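Local coordinates for protein nidogen (Mus musculus, PDB 1NPE) that probably links laminin to other basement-membrane components, its six-bladed YWTD beta-propeller domain being the likely laminin-binding part, at residues Thr2-Ala7 with Leu15-Asn20; Leu41-Val46 with Thr257-Gln262; Asp47-Trp52 with Arg62-Gly67. All coordinates share one frame; numbering follows the deposited sequence.

Contact 1: Thr2-Ala7 with Leu15-Asn20; sequences THLLFA and LPLERN
L15 packs tightly against F6 and L4. Its CD2 meets CE1 of F6 at 3.6 Å, at the ring edge and close to the ring plane, while the same methyl lies 3.9 Å from CB of L4. The side chains of F6 and L15 cross at about a right angle. Beneath this apolar patch L4 and L15 form an antiparallel hydrogen-bonded pair: L4 N to L15 O is 2.7 Å and nearly straight (171°), and L15 N returns to L4 O at 3.0 Å. The branched L17 extends the same face, its CG 4.0 Å from CG of L4. Strands 2-8 and 11-17 form a beta hairpin in a propeller blade whose edge strand beside 2-8, 256-259, comes from the far end of the chain; I256 and I258 lie against L4. Packing is looser at H3 and P16, both partly exposed, whose side chains diverge; CD2 of H3 comes within 3.9 Å of CA of P16. Proline is tolerated because this non-hydrogen-bonded pair asks no N-H of it toward H3. Beyond L17 the chain turns away into the exposed E18 and R19, the latter hydrogen-bonded to Y217.

Contact 2: Leu41-Val46 with Thr257-Gln262; sequences LAFDCV and TIALSQ
F43 lays the face of its ring on the backbone of A259, yet no hydrogen bond joins these two neighbouring segments. Strands 41-44 and 257-259 run almost the same way, 24° apart, with axes 6.3 Å from each other at the closest, and they belong to different sheets, with some 210 residues of chain between the segments. What holds them is mainly side-chain contact. CA of A259 stands 3.6 Å from the centroid of the F43 ring, 17° off the normal and displaced toward the rim, a CH-pi contact; its CB reaches CZ of F43 at 3.7 Å. An alanine suits this place because its short side chain lets the ring come down to the main chain. At the ring's edge, near its plane, L260 O lies 3.4 Å from CE2 of F43. CG of F43 stands anti to the backbone N (chi1 -175°), which directs it toward A259. An alanine in place of F43 would probably leave A259 without its aromatic cover and open a gap between the two strands. Further back, T257 turns its methyl to the apolar side: CG2 rests 3.7 Å from CB of L41. The two ends are tied by a disulfide from C45 to C263, just past the segment, and by NZ of K48, hydrogen-bonded to both C45 O and S261 O. There D44 OD1 accepts from V46 N at 3.2 Å, an Asx turn; the same oxygen is salt-bridged to R91. Two inner strands of adjoining blades side by side without backbone bonds are what a beta-propeller gives; here 256-259 closes the ring by completing the N-terminal blade, and the disulfide pins it to the next.

Contact 3: Asp47-Trp52 with Arg62-Gly67; sequences DKVVYW and RASLHG
Y51 has one face of its ring overlapped by the side chain of R62, whose CB sits over the ring centre, 4.0 Å from the centroid and 13° off the normal. The two side chains lie side by side and point the same way, the arginine chain extended from CG to NE, with CD passing 3.6 Å from CE2 of Y51. At the end NH1 donates to the phenolic OH of Y51 (3.1 Å, 153°), which lies at the edge of the guanidinium and near its plane. Arginine suits this site by being long: its methylenes cover the ring and its head still reaches the hydroxyl. V49 adds CG1 at 3.8 Å from CB of R62 on the same face. W52 packs differently, its six-membered part lying over main chain: R62 N stands 3.5 Å above the indole plane, toward the rim. A63 sits at the indole edge, CB 3.8 Å from CZ3 of W52, and its small size leaves room for so broad a ring. Next to it V50 CG2 meets L65 CD1 at 4.0 Å. V50 and A63 exchange both backbone hydrogen bonds, and L65 N adds another to K48 O at 2.9 Å. K48, with positive phi, shares D44 with V49 in a G1 beta bulge. The sheet is covered on both faces: F30 and L31 of one neighbouring blade lie against V50, W52, A63 and L65, while I84 and L86 of the next touch Y51. Y51 and W52 begin the Tyr-Trp-Thr-Asp signature of the low-density lipoprotein receptor class B repeat, and the hairpin of strands 49-54 and 59-64 forms the middle of such a propeller blade.

How the contacts relate
Strand 256-259 joins contact 1 to contact 2, whose centres are 10 Å apart: A259 N lies 2.7 Å from H3 O and T257 N 2.9 Å from L5 O, probable hydrogen bonds that complete the N-terminal blade. Contacts 2 and 3, 8 Å apart, share the next sheet, where D44 N is 2.8 Å from V49 O and A42 O 2.8 Å from Y51 N, again probable hydrogen bonds. Contacts 1 and 3 are 15 Å apart but still touch between blades, L5 CD1 to V50 CG2 at 3.8 Å. Bound cadmium ions lie well off, about 13 Å from the F6 side chain and about 12 Å from that of A63.

Contact 1: Thr2-Ala7 with Leu15-Asn20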
ATOM      1  N   THR A   2      21.332 -15.662  -7.302  1.00 39.05           N
ATOM      2  CA  THR A   2      20.463 -14.591  -6.826  1.00 38.12           C
ATOM      3  C   THR A   2      19.318 -14.353  -7.808  1.00 36.49           C
ATOM      4  O   THR A   2      19.522 -14.304  -9.021  1.00 36.72           O
ATOM      5  CB  THR A   2      21.239 -13.279  -6.635  1.00 39.59           C
ATOM      6  OG1 THR A   2      21.763 -12.852  -7.897  1.00 43.02           O
ATOM      7  CG2 THR A   2      22.391 -13.473  -5.656  1.00 41.10           C
ATOM      8  N   HIS A   3      18.112 -14.191  -7.276  1.00 33.85           N
ATOM      9  CA  HIS A   3      16.945 -13.980  -8.118  1.00 31.63           C
ATOM     10  C   HIS A   3      16.181 -12.730  -7.735  1.00 30.51           C
ATOM     11  O   HIS A   3      16.316 -12.216  -6.623  1.00 30.40           O
ATOM     12  CB  HIS A   3      16.004 -15.189  -8.029  1.00 30.99           C
ATOM     13  CG  HIS A   3      16.661 -16.497  -8.356  1.00 32.09           C
ATOM     14  ND1 HIS A   3      17.476 -17.164  -7.466  1.00 33.46           N
ATOM     15  CD2 HIS A   3      16.634 -17.251  -9.480  1.00 30.54           C
ATOM     16  CE1 HIS A   3      17.925 -18.272  -8.029  1.00 31.69           C
ATOM     17  NE2 HIS A   3      17.429 -18.348  -9.251  1.00 33.47           N
ATOM     18  N   LEU A   4      15.411 -12.224  -8.689  1.00 28.96           N
ATOM     19  CA  LEU A   4      14.565 -11.058  -8.481  1.00 26.95           C
ATOM     20  C   LEU A   4      13.158 -11.606  -8.319  1.00 25.89           C
ATOM     21  O   LEU A   4      12.759 -12.525  -9.040  1.00 23.68           O
ATOM     22  CB  LEU A   4      14.588 -10.133  -9.696  1.00 27.48           C
ATOM     23  CG  LEU A   4      15.367  -8.827  -9.621  1.00 28.30           C
ATOM     24  CD1 LEU A   4      15.112  -8.046 -10.904  1.00 28.61           C
ATOM     25  CD2 LEU A   4      14.926  -8.014  -8.417  1.00 28.76           C
ATOM     26  N   LEU A   5      12.412 -11.038  -7.382  1.00 23.98           N
ATOM     27  CA  LEU A   5      11.049 -11.471  -7.121  1.00 22.58           C
ATOM     28  C   LEU A   5      10.128 -10.267  -7.066  1.00 22.71           C
ATOM     29  O   LEU A   5      10.448  -9.268  -6.415  1.00 22.43           O
ATOM     30  CB  LEU A   5      10.986 -12.213  -5.782  1.00 22.42           C
ATOM     31  CG  LEU A   5      11.698 -13.564  -5.680  1.00 22.78           C
ATOM     32  CD1 LEU A   5      12.149 -13.819  -4.258  1.00 24.06           C
ATOM     33  CD2 LEU A   5      10.776 -14.660  -6.157  1.00 21.33           C
ATOM     34  N   PHE A   6       9.011 -10.337  -7.785  1.00 22.33           N
ATOM     35  CA  PHE A   6       8.049  -9.244  -7.749  1.00 21.92           C
ATOM     36  C   PHE A   6       6.603  -9.724  -7.676  1.00 22.71           C
ATOM     37  O   PHE A   6       6.290 -10.849  -8.053  1.00 22.27           O
ATOM     38  CB  PHE A   6       8.272  -8.226  -8.876  1.00 20.61           C
ATOM     39  CG  PHE A   6       8.028  -8.759 -10.260  1.00 21.35           C
ATOM     40  CD1 PHE A   6       9.095  -9.190 -11.050  1.00 20.94           C
ATOM     41  CD2 PHE A   6       6.746  -8.762 -10.801  1.00 19.93           C
ATOM     42  CE1 PHE A   6       8.894  -9.611 -12.365  1.00 20.02           C
ATOM     43  CE2 PHE A   6       6.530  -9.179 -12.115  1.00 23.62           C
ATOM     44  CZ  PHE A   6       7.612  -9.603 -12.901  1.00 20.31           C
ATOM     45  N   ALA A   7       5.729  -8.864  -7.164  1.00 23.61           N
ATOM     46  CA  ALA A   7       4.328  -9.202  -6.997  1.00 22.96           C
ATOM     47  C   ALA A   7       3.370  -8.645  -8.043  1.00 24.36           C
ATOM     48  O   ALA A   7       3.571  -7.560  -8.587  1.00 22.95           O
ATOM     49  CB  ALA A   7       3.867  -8.785  -5.607  1.00 21.66           C
ATOM     50  N   LEU A  15      12.660 -14.150 -11.532  1.00 32.02           N
ATOM     51  CA  LEU A  15      13.596 -14.096 -12.653  1.00 31.62           C
ATOM     52  C   LEU A  15      15.021 -13.963 -12.147  1.00 31.32           C
ATOM     53  O   LEU A  15      15.307 -13.182 -11.238  1.00 31.27           O
ATOM     54  CB  LEU A  15      13.267 -12.982 -13.653  1.00 32.41           C
ATOM     55  CG  LEU A  15      13.445 -11.514 -13.291  1.00 31.92           C
ATOM     56  CD1 LEU A  15      13.785 -10.725 -14.543  1.00 33.52           C
ATOM     57  CD2 LEU A  15      12.180 -10.995 -12.647  1.00 34.10           C
ATOM     58  N   PRO A  16      15.939 -14.735 -12.738  1.00 31.43           N
ATOM     59  CA  PRO A  16      17.362 -14.771 -12.403  1.00 30.47           C
ATOM     60  C   PRO A  16      18.098 -13.461 -12.615  1.00 29.99           C
ATOM     61  O   PRO A  16      17.744 -12.670 -13.487  1.00 28.39           O
ATOM     62  CB  PRO A  16      17.907 -15.845 -13.348  1.00 31.85           C
ATOM     63  CG  PRO A  16      16.720 -16.723 -13.598  1.00 31.60           C
ATOM     64  CD  PRO A  16      15.634 -15.711 -13.796  1.00 31.27           C
ATOM     65  N   LEU A  17      19.119 -13.251 -11.791  1.00 31.10           N
ATOM     66  CA  LEU A  17      19.979 -12.079 -11.859  1.00 32.51           C
ATOM     67  C   LEU A  17      21.411 -12.576 -11.977  1.00 35.09           C
ATOM     68  O   LEU A  17      22.008 -12.982 -10.980  1.00 36.19           O
ATOM     69  CB  LEU A  17      19.878 -11.238 -10.584  1.00 30.36           C
ATOM     70  CG  LEU A  17      19.066  -9.943 -10.534  1.00 30.09           C
ATOM     71  CD1 LEU A  17      19.465  -9.196  -9.261  1.00 27.58           C
ATOM     72  CD2 LEU A  17      19.338  -9.065 -11.746  1.00 27.59           C
ATOM     73  N   GLU A  18      21.948 -12.593 -13.193  1.00 38.57           N
ATOM     74  CA  GLU A  18      23.325 -13.027 -13.403  1.00 41.97           C
ATOM     75  C   GLU A  18      24.206 -11.799 -13.654  1.00 42.88           C
ATOM     76  O   GLU A  18      24.154 -11.186 -14.721  1.00 43.19           O
ATOM     77  CB  GLU A  18      23.416 -14.046 -14.548  1.00 44.67           C
ATOM     78  CG  GLU A  18      22.607 -15.331 -14.284  1.00 49.88           C
ATOM     79  CD  GLU A  18      23.086 -16.535 -15.089  1.00 52.80           C
ATOM     80  OE1 GLU A  18      22.376 -16.956 -16.034  1.00 53.10           O
ATOM     81  OE2 GLU A  18      24.169 -17.071 -14.762  1.00 54.79           O
ATOM     82  N   ARG A  19      24.969 -11.424 -12.629  1.00 43.83           N
ATOM     83  CA  ARG A  19      25.858 -10.261 -12.670  1.00 45.16           C
ATOM     84  C   ARG A  19      25.168  -8.956 -13.068  1.00 44.86           C
ATOM     85  O   ARG A  19      25.381  -8.431 -14.165  1.00 46.75           O
ATOM     86  CB  ARG A  19      27.089 -10.524 -13.550  1.00 46.40           C
ATOM     87  CG  ARG A  19      28.268 -11.137 -12.794  1.00 48.50           C
ATOM     88  CD  ARG A  19      28.663 -10.278 -11.580  1.00 50.62           C
ATOM     89  NE  ARG A  19      28.371 -10.930 -10.297  1.00 51.94           N
ATOM     90  CZ  ARG A  19      27.540 -10.456  -9.367  1.00 52.12           C
ATOM     91  NH1 ARG A  19      26.888  -9.311  -9.557  1.00 51.81           N
ATOM     92  NH2 ARG A  19      27.377 -11.119  -8.226  1.00 51.03           N
ATOM     93  N   ASN A  20      24.326  -8.456 -12.167  1.00 43.34           N
ATOM     94  CA  ASN A  20      23.582  -7.211 -12.359  1.00 42.80           C
ATOM     95  C   ASN A  20      22.728  -7.164 -13.633  1.00 40.51           C
ATOM     96  O   ASN A  20      22.378  -6.081 -14.105  1.00 42.00           O
ATOM     97  CB  ASN A  20      24.534  -6.004 -12.313  1.00 44.76           C
ATOM     98  CG  ASN A  20      25.320  -5.915 -11.002  1.00 47.37           C
ATOM     99  OD1 ASN A  20      26.183  -5.044 -10.837  1.00 47.71           O
ATOM    100  ND2 ASN A  20      25.031  -6.823 -10.073  1.00 48.85           N
TER

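Contact 2: Leu41-Val46 with Thr257-Gln262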
ATOM      1  N   LEU A  41       6.789  -7.684  -0.339  1.00 12.47           N
ATOM      2  CA  LEU A  41       7.639  -8.869  -0.424  1.00 14.26           C
ATOM      3  C   LEU A  41       8.943  -8.666   0.336  1.00 13.83           C
ATOM      4  O   LEU A  41       9.479  -7.561   0.385  1.00 15.84           O
ATOM      5  CB  LEU A  41       7.990  -9.202  -1.875  1.00 14.09           C
ATOM      6  CG  LEU A  41       6.948  -9.785  -2.834  1.00 16.67           C
ATOM      7  CD1 LEU A  41       7.602  -9.956  -4.195  1.00 13.81           C
ATOM      8  CD2 LEU A  41       6.404 -11.125  -2.324  1.00 14.72           C
ATOM      9  N   ALA A  42       9.458  -9.746   0.913  1.00 13.09           N
ATOM     10  CA  ALA A  42      10.726  -9.709   1.641  1.00 14.06           C
ATOM     11  C   ALA A  42      11.369 -11.090   1.533  1.00 14.19           C
ATOM     12  O   ALA A  42      10.696 -12.074   1.210  1.00 14.11           O
ATOM     13  CB  ALA A  42      10.512  -9.320   3.109  1.00 11.22           C
ATOM     14  N   PHE A  43      12.662 -11.169   1.816  1.00 15.73           N
ATOM     15  CA  PHE A  43      13.353 -12.441   1.710  1.00 17.57           C
ATOM     16  C   PHE A  43      14.293 -12.716   2.876  1.00 17.93           C
ATOM     17  O   PHE A  43      15.131 -11.879   3.220  1.00 18.09           O
ATOM     18  CB  PHE A  43      14.133 -12.476   0.399  1.00 18.86           C
ATOM     19  CG  PHE A  43      14.790 -13.793   0.116  1.00 19.79           C
ATOM     20  CD1 PHE A  43      14.037 -14.882  -0.298  1.00 19.10           C
ATOM     21  CD2 PHE A  43      16.166 -13.931   0.230  1.00 20.71           C
ATOM     22  CE1 PHE A  43      14.642 -16.086  -0.598  1.00 22.45           C
ATOM     23  CE2 PHE A  43      16.786 -15.132  -0.069  1.00 21.43           C
ATOM     24  CZ  PHE A  43      16.022 -16.213  -0.486  1.00 23.49           C
ATOM     25  N   ASP A  44      14.136 -13.889   3.481  1.00 17.08           N
ATOM     26  CA  ASP A  44      14.976 -14.311   4.599  1.00 19.57           C
ATOM     27  C   ASP A  44      16.177 -15.075   4.046  1.00 20.65           C
ATOM     28  O   ASP A  44      16.047 -16.218   3.623  1.00 21.27           O
ATOM     29  CB  ASP A  44      14.171 -15.190   5.562  1.00 17.38           C
ATOM     30  CG  ASP A  44      15.045 -15.918   6.569  1.00 18.72           C
ATOM     31  OD1 ASP A  44      16.116 -15.388   6.956  1.00 16.05           O
ATOM     32  OD2 ASP A  44      14.647 -17.029   6.976  1.00 16.71           O
ATOM     33  N   CYS A  45      17.349 -14.449   4.105  1.00 23.55           N
ATOM     34  CA  CYS A  45      18.579 -15.038   3.583  1.00 26.75           C
ATOM     35  C   CYS A  45      19.124 -16.288   4.271  1.00 28.14           C
ATOM     36  O   CYS A  45      19.873 -17.040   3.649  1.00 29.03           O
ATOM     37  CB  CYS A  45      19.686 -13.983   3.495  1.00 27.34           C
ATOM     38  SG  CYS A  45      20.154 -13.240   5.090  1.00 31.61           S
ATOM     39  N   VAL A  46      18.775 -16.521   5.537  1.00 29.24           N
ATOM     40  CA  VAL A  46      19.293 -17.705   6.221  1.00 30.44           C
ATOM     41  C   VAL A  46      18.553 -18.993   5.861  1.00 31.39           C
ATOM     42  O   VAL A  46      19.189 -20.018   5.633  1.00 32.81           O
ATOM     43  CB  VAL A  46      19.365 -17.536   7.767  1.00 31.88           C
ATOM     44  CG1 VAL A  46      19.815 -16.125   8.137  1.00 30.81           C
ATOM     45  CG2 VAL A  46      18.049 -17.883   8.416  1.00 33.44           C
ATOM     46  N   THR A 257      11.642  -7.695  -4.352  1.00 20.48           N
ATOM     47  CA  THR A 257      12.714  -8.031  -3.434  1.00 23.14           C
ATOM     48  C   THR A 257      13.742  -8.912  -4.138  1.00 24.57           C
ATOM     49  O   THR A 257      13.470  -9.477  -5.201  1.00 25.99           O
ATOM     50  CB  THR A 257      12.155  -8.737  -2.171  1.00 21.94           C
ATOM     51  OG1 THR A 257      13.197  -8.893  -1.204  1.00 24.46           O
ATOM     52  CG2 THR A 257      11.569 -10.102  -2.517  1.00 21.26           C
ATOM     53  N   ILE A 258      14.937  -8.995  -3.567  1.00 26.54           N
ATOM     54  CA  ILE A 258      15.991  -9.808  -4.154  1.00 29.02           C
ATOM     55  C   ILE A 258      16.338 -11.013  -3.295  1.00 28.79           C
ATOM     56  O   ILE A 258      16.608 -10.884  -2.102  1.00 30.43           O
ATOM     57  CB  ILE A 258      17.252  -8.967  -4.435  1.00 31.46           C
ATOM     58  CG1 ILE A 258      16.953  -7.977  -5.555  1.00 33.35           C
ATOM     59  CG2 ILE A 258      18.423  -9.859  -4.838  1.00 31.87           C
ATOM     60  CD1 ILE A 258      18.132  -7.180  -6.002  1.00 36.80           C
ATOM     61  N   ALA A 259      16.298 -12.189  -3.912  1.00 28.09           N
ATOM     62  CA  ALA A 259      16.618 -13.434  -3.229  1.00 27.91           C
ATOM     63  C   ALA A 259      18.113 -13.693  -3.320  1.00 27.87           C
ATOM     64  O   ALA A 259      18.605 -14.166  -4.340  1.00 28.59           O
ATOM     65  CB  ALA A 259      15.847 -14.590  -3.850  1.00 26.64           C
ATOM     66  N   LEU A 260      18.835 -13.359  -2.258  1.00 29.40           N
ATOM     67  CA  LEU A 260      20.282 -13.559  -2.216  1.00 31.44           C
ATOM     68  C   LEU A 260      20.627 -15.012  -1.917  1.00 33.19           C
ATOM     69  O   LEU A 260      19.892 -15.694  -1.200  1.00 33.83           O
ATOM     70  CB  LEU A 260      20.913 -12.644  -1.165  1.00 29.75           C
ATOM     71  CG  LEU A 260      20.845 -11.143  -1.454  1.00 30.80           C
ATOM     72  CD1 LEU A 260      21.331 -10.351  -0.258  1.00 27.47           C
ATOM     73  CD2 LEU A 260      21.663 -10.815  -2.696  1.00 29.24           C
ATOM     74  N   SER A 261      21.749 -15.475  -2.468  1.00 35.59           N
ATOM     75  CA  SER A 261      22.208 -16.855  -2.273  1.00 37.84           C
ATOM     76  C   SER A 261      22.771 -17.080  -0.877  1.00 38.40           C
ATOM     77  O   SER A 261      22.934 -18.221  -0.441  1.00 40.65           O
ATOM     78  CB  SER A 261      23.255 -17.231  -3.329  1.00 38.58           C
ATOM     79  OG  SER A 261      24.324 -16.298  -3.357  1.00 39.98           O
ATOM     80  N   GLN A 262      23.080 -15.984  -0.193  1.00 38.31           N
ATOM     81  CA  GLN A 262      23.612 -16.019   1.167  1.00 38.90           C
ATOM     82  C   GLN A 262      23.444 -14.625   1.777  1.00 38.69           C
ATOM     83  O   GLN A 262      23.268 -13.645   1.049  1.00 39.13           O
ATOM     84  CB  GLN A 262      25.093 -16.420   1.171  1.00 40.29           C
ATOM     85  CG  GLN A 262      26.015 -15.418   0.495  1.00 43.09           C
ATOM     86  CD  GLN A 262      27.488 -15.677   0.779  1.00 46.15           C
ATOM     87  OE1 GLN A 262      27.841 -16.572   1.555  1.00 46.98           O
ATOM     88  NE2 GLN A 262      28.355 -14.882   0.157  1.00 45.70           N
TER

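Contact 3: Asp47-Trp52 with Arg62-Gly67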
ATOM      1  N   ASP A  47      17.225 -18.941   5.789  1.00 31.34           N
ATOM      2  CA  ASP A  47      16.430 -20.124   5.450  1.00 31.37           C
ATOM      3  C   ASP A  47      15.929 -20.121   4.009  1.00 31.06           C
ATOM      4  O   ASP A  47      15.312 -21.091   3.562  1.00 30.94           O
ATOM      5  CB  ASP A  47      15.241 -20.283   6.411  1.00 32.95           C
ATOM      6  CG  ASP A  47      15.656 -20.771   7.798  1.00 35.63           C
ATOM      7  OD1 ASP A  47      16.704 -21.447   7.913  1.00 35.75           O
ATOM      8  OD2 ASP A  47      14.921 -20.488   8.771  1.00 33.49           O
ATOM      9  N   LYS A  48      16.223 -19.044   3.279  1.00 30.23           N
ATOM     10  CA  LYS A  48      15.808 -18.885   1.883  1.00 29.84           C
ATOM     11  C   LYS A  48      14.281 -18.925   1.802  1.00 28.40           C
ATOM     12  O   LYS A  48      13.704 -19.748   1.090  1.00 28.34           O
ATOM     13  CB  LYS A  48      16.404 -19.988   0.991  1.00 30.89           C
ATOM     14  CG  LYS A  48      17.811 -20.449   1.367  1.00 33.99           C
ATOM     15  CD  LYS A  48      18.836 -19.332   1.342  1.00 36.08           C
ATOM     16  CE  LYS A  48      20.175 -19.833   1.869  1.00 39.45           C
ATOM     17  NZ  LYS A  48      21.206 -18.746   1.921  1.00 42.24           N
ATOM     18  N   VAL A  49      13.632 -18.042   2.555  1.00 26.59           N
ATOM     19  CA  VAL A  49      12.177 -17.993   2.586  1.00 24.24           C
ATOM     20  C   VAL A  49      11.637 -16.638   2.143  1.00 22.94           C
ATOM     21  O   VAL A  49      12.125 -15.585   2.565  1.00 21.79           O
ATOM     22  CB  VAL A  49      11.633 -18.338   4.009  1.00 24.62           C
ATOM     23  CG1 VAL A  49      10.105 -18.300   4.033  1.00 24.26           C
ATOM     24  CG2 VAL A  49      12.112 -19.712   4.437  1.00 25.54           C
ATOM     25  N   VAL A  50      10.625 -16.686   1.282  1.00 21.42           N
ATOM     26  CA  VAL A  50       9.967 -15.495   0.759  1.00 19.42           C
ATOM     27  C   VAL A  50       8.758 -15.134   1.634  1.00 19.76           C
ATOM     28  O   VAL A  50       7.933 -15.994   1.943  1.00 19.91           O
ATOM     29  CB  VAL A  50       9.486 -15.731  -0.704  1.00 18.23           C
ATOM     30  CG1 VAL A  50       8.782 -14.488  -1.252  1.00 17.83           C
ATOM     31  CG2 VAL A  50      10.668 -16.098  -1.594  1.00 16.31           C
ATOM     32  N   TYR A  51       8.688 -13.876   2.071  1.00 18.05           N
ATOM     33  CA  TYR A  51       7.571 -13.390   2.878  1.00 17.44           C
ATOM     34  C   TYR A  51       6.753 -12.387   2.057  1.00 17.61           C
ATOM     35  O   TYR A  51       7.307 -11.677   1.201  1.00 16.66           O
ATOM     36  CB  TYR A  51       8.066 -12.722   4.167  1.00 16.66           C
ATOM     37  CG  TYR A  51       8.582 -13.683   5.213  1.00 18.38           C
ATOM     38  CD1 TYR A  51       9.801 -14.336   5.047  1.00 18.17           C
ATOM     39  CD2 TYR A  51       7.851 -13.938   6.375  1.00 19.05           C
ATOM     40  CE1 TYR A  51      10.278 -15.217   6.004  1.00 19.48           C
ATOM     41  CE2 TYR A  51       8.325 -14.821   7.345  1.00 18.26           C
ATOM     42  CZ  TYR A  51       9.537 -15.456   7.148  1.00 18.94           C
ATOM     43  OH  TYR A  51      10.008 -16.350   8.077  1.00 21.19           O
ATOM     44  N   TRP A  52       5.446 -12.319   2.330  1.00 16.81           N
ATOM     45  CA  TRP A  52       4.555 -11.407   1.609  1.00 17.94           C
ATOM     46  C   TRP A  52       3.354 -10.933   2.409  1.00 17.61           C
ATOM     47  O   TRP A  52       2.994 -11.515   3.431  1.00 16.35           O
ATOM     48  CB  TRP A  52       4.033 -12.059   0.316  1.00 18.20           C
ATOM     49  CG  TRP A  52       3.088 -13.229   0.543  1.00 19.46           C
ATOM     50  CD1 TRP A  52       1.764 -13.170   0.887  1.00 19.44           C
ATOM     51  CD2 TRP A  52       3.415 -14.620   0.465  1.00 19.55           C
ATOM     52  NE1 TRP A  52       1.253 -14.437   1.036  1.00 20.71           N
ATOM     53  CE2 TRP A  52       2.243 -15.345   0.784  1.00 18.76           C
ATOM     54  CE3 TRP A  52       4.587 -15.327   0.160  1.00 20.06           C
ATOM     55  CZ2 TRP A  52       2.210 -16.740   0.808  1.00 20.68           C
ATOM     56  CZ3 TRP A  52       4.554 -16.716   0.184  1.00 20.62           C
ATOM     57  CH2 TRP A  52       3.371 -17.407   0.508  1.00 19.69           C
ATOM     58  N   ARG A  62       4.213 -16.907   3.935  1.00 24.51           N
ATOM     59  CA  ARG A  62       5.577 -17.267   3.574  1.00 25.07           C
ATOM     60  C   ARG A  62       5.663 -18.635   2.911  1.00 26.36           C
ATOM     61  O   ARG A  62       4.805 -19.496   3.111  1.00 26.05           O
ATOM     62  CB  ARG A  62       6.486 -17.238   4.805  1.00 24.34           C
ATOM     63  CG  ARG A  62       6.095 -18.222   5.896  1.00 22.67           C
ATOM     64  CD  ARG A  62       7.125 -18.237   7.013  1.00 19.14           C
ATOM     65  NE  ARG A  62       6.783 -19.210   8.041  1.00 18.89           N
ATOM     66  CZ  ARG A  62       7.539 -19.490   9.097  1.00 19.59           C
ATOM     67  NH1 ARG A  62       8.699 -18.870   9.281  1.00 17.07           N
ATOM     68  NH2 ARG A  62       7.131 -20.396   9.969  1.00 19.33           N
ATOM     69  N   ALA A  63       6.735 -18.828   2.149  1.00 27.11           N
ATOM     70  CA  ALA A  63       6.985 -20.076   1.441  1.00 28.09           C
ATOM     71  C   ALA A  63       8.468 -20.167   1.117  1.00 29.08           C
ATOM     72  O   ALA A  63       9.103 -19.154   0.819  1.00 28.60           O
ATOM     73  CB  ALA A  63       6.169 -20.120   0.156  1.00 27.48           C
ATOM     74  N   SER A  64       9.026 -21.371   1.211  1.00 30.33           N
ATOM     75  CA  SER A  64      10.436 -21.584   0.892  1.00 31.82           C
ATOM     76  C   SER A  64      10.651 -21.294  -0.589  1.00 31.54           C
ATOM     77  O   SER A  64       9.755 -21.519  -1.411  1.00 31.13           O
ATOM     78  CB  SER A  64      10.849 -23.032   1.181  1.00 32.67           C
ATOM     79  OG  SER A  64      10.787 -23.328   2.564  1.00 36.04           O
ATOM     80  N   LEU A  65      11.825 -20.770  -0.924  1.00 32.12           N
ATOM     81  CA  LEU A  65      12.148 -20.459  -2.311  1.00 33.59           C
ATOM     82  C   LEU A  65      12.245 -21.748  -3.119  1.00 34.53           C
ATOM     83  O   LEU A  65      11.827 -21.799  -4.276  1.00 35.39           O
ATOM     84  CB  LEU A  65      13.473 -19.694  -2.402  1.00 31.73           C
ATOM     85  CG  LEU A  65      13.863 -19.187  -3.798  1.00 29.94           C
ATOM     86  CD1 LEU A  65      12.879 -18.117  -4.248  1.00 28.02           C
ATOM     87  CD2 LEU A  65      15.286 -18.642  -3.791  1.00 28.63           C
ATOM     88  N   HIS A  66      12.773 -22.790  -2.484  1.00 36.47           N
ATOM     89  CA  HIS A  66      12.950 -24.088  -3.124  1.00 40.33           C
ATOM     90  C   HIS A  66      11.743 -25.002  -2.910  1.00 41.62           C
ATOM     91  O   HIS A  66      11.650 -25.702  -1.895  1.00 43.46           O
ATOM     92  CB  HIS A  66      14.226 -24.760  -2.596  1.00 41.43           C
ATOM     93  CG  HIS A  66      15.452 -23.905  -2.708  1.00 44.00           C
ATOM     94  ND1 HIS A  66      15.928 -23.436  -3.917  1.00 45.28           N
ATOM     95  CD2 HIS A  66      16.296 -23.427  -1.763  1.00 44.73           C
ATOM     96  CE1 HIS A  66      17.011 -22.708  -3.708  1.00 45.41           C
ATOM     97  NE2 HIS A  66      17.257 -22.686  -2.410  1.00 45.68           N
ATOM     98  N   GLY A  67      10.822 -24.988  -3.872  1.00 42.87           N
ATOM     99  CA  GLY A  67       9.625 -25.812  -3.794  1.00 43.85           C
ATOM    100  C   GLY A  67       8.538 -25.181  -2.944  1.00 44.42           C
ATOM    101  O   GLY A  67       7.620 -24.563  -3.474  1.00 46.41           O
TER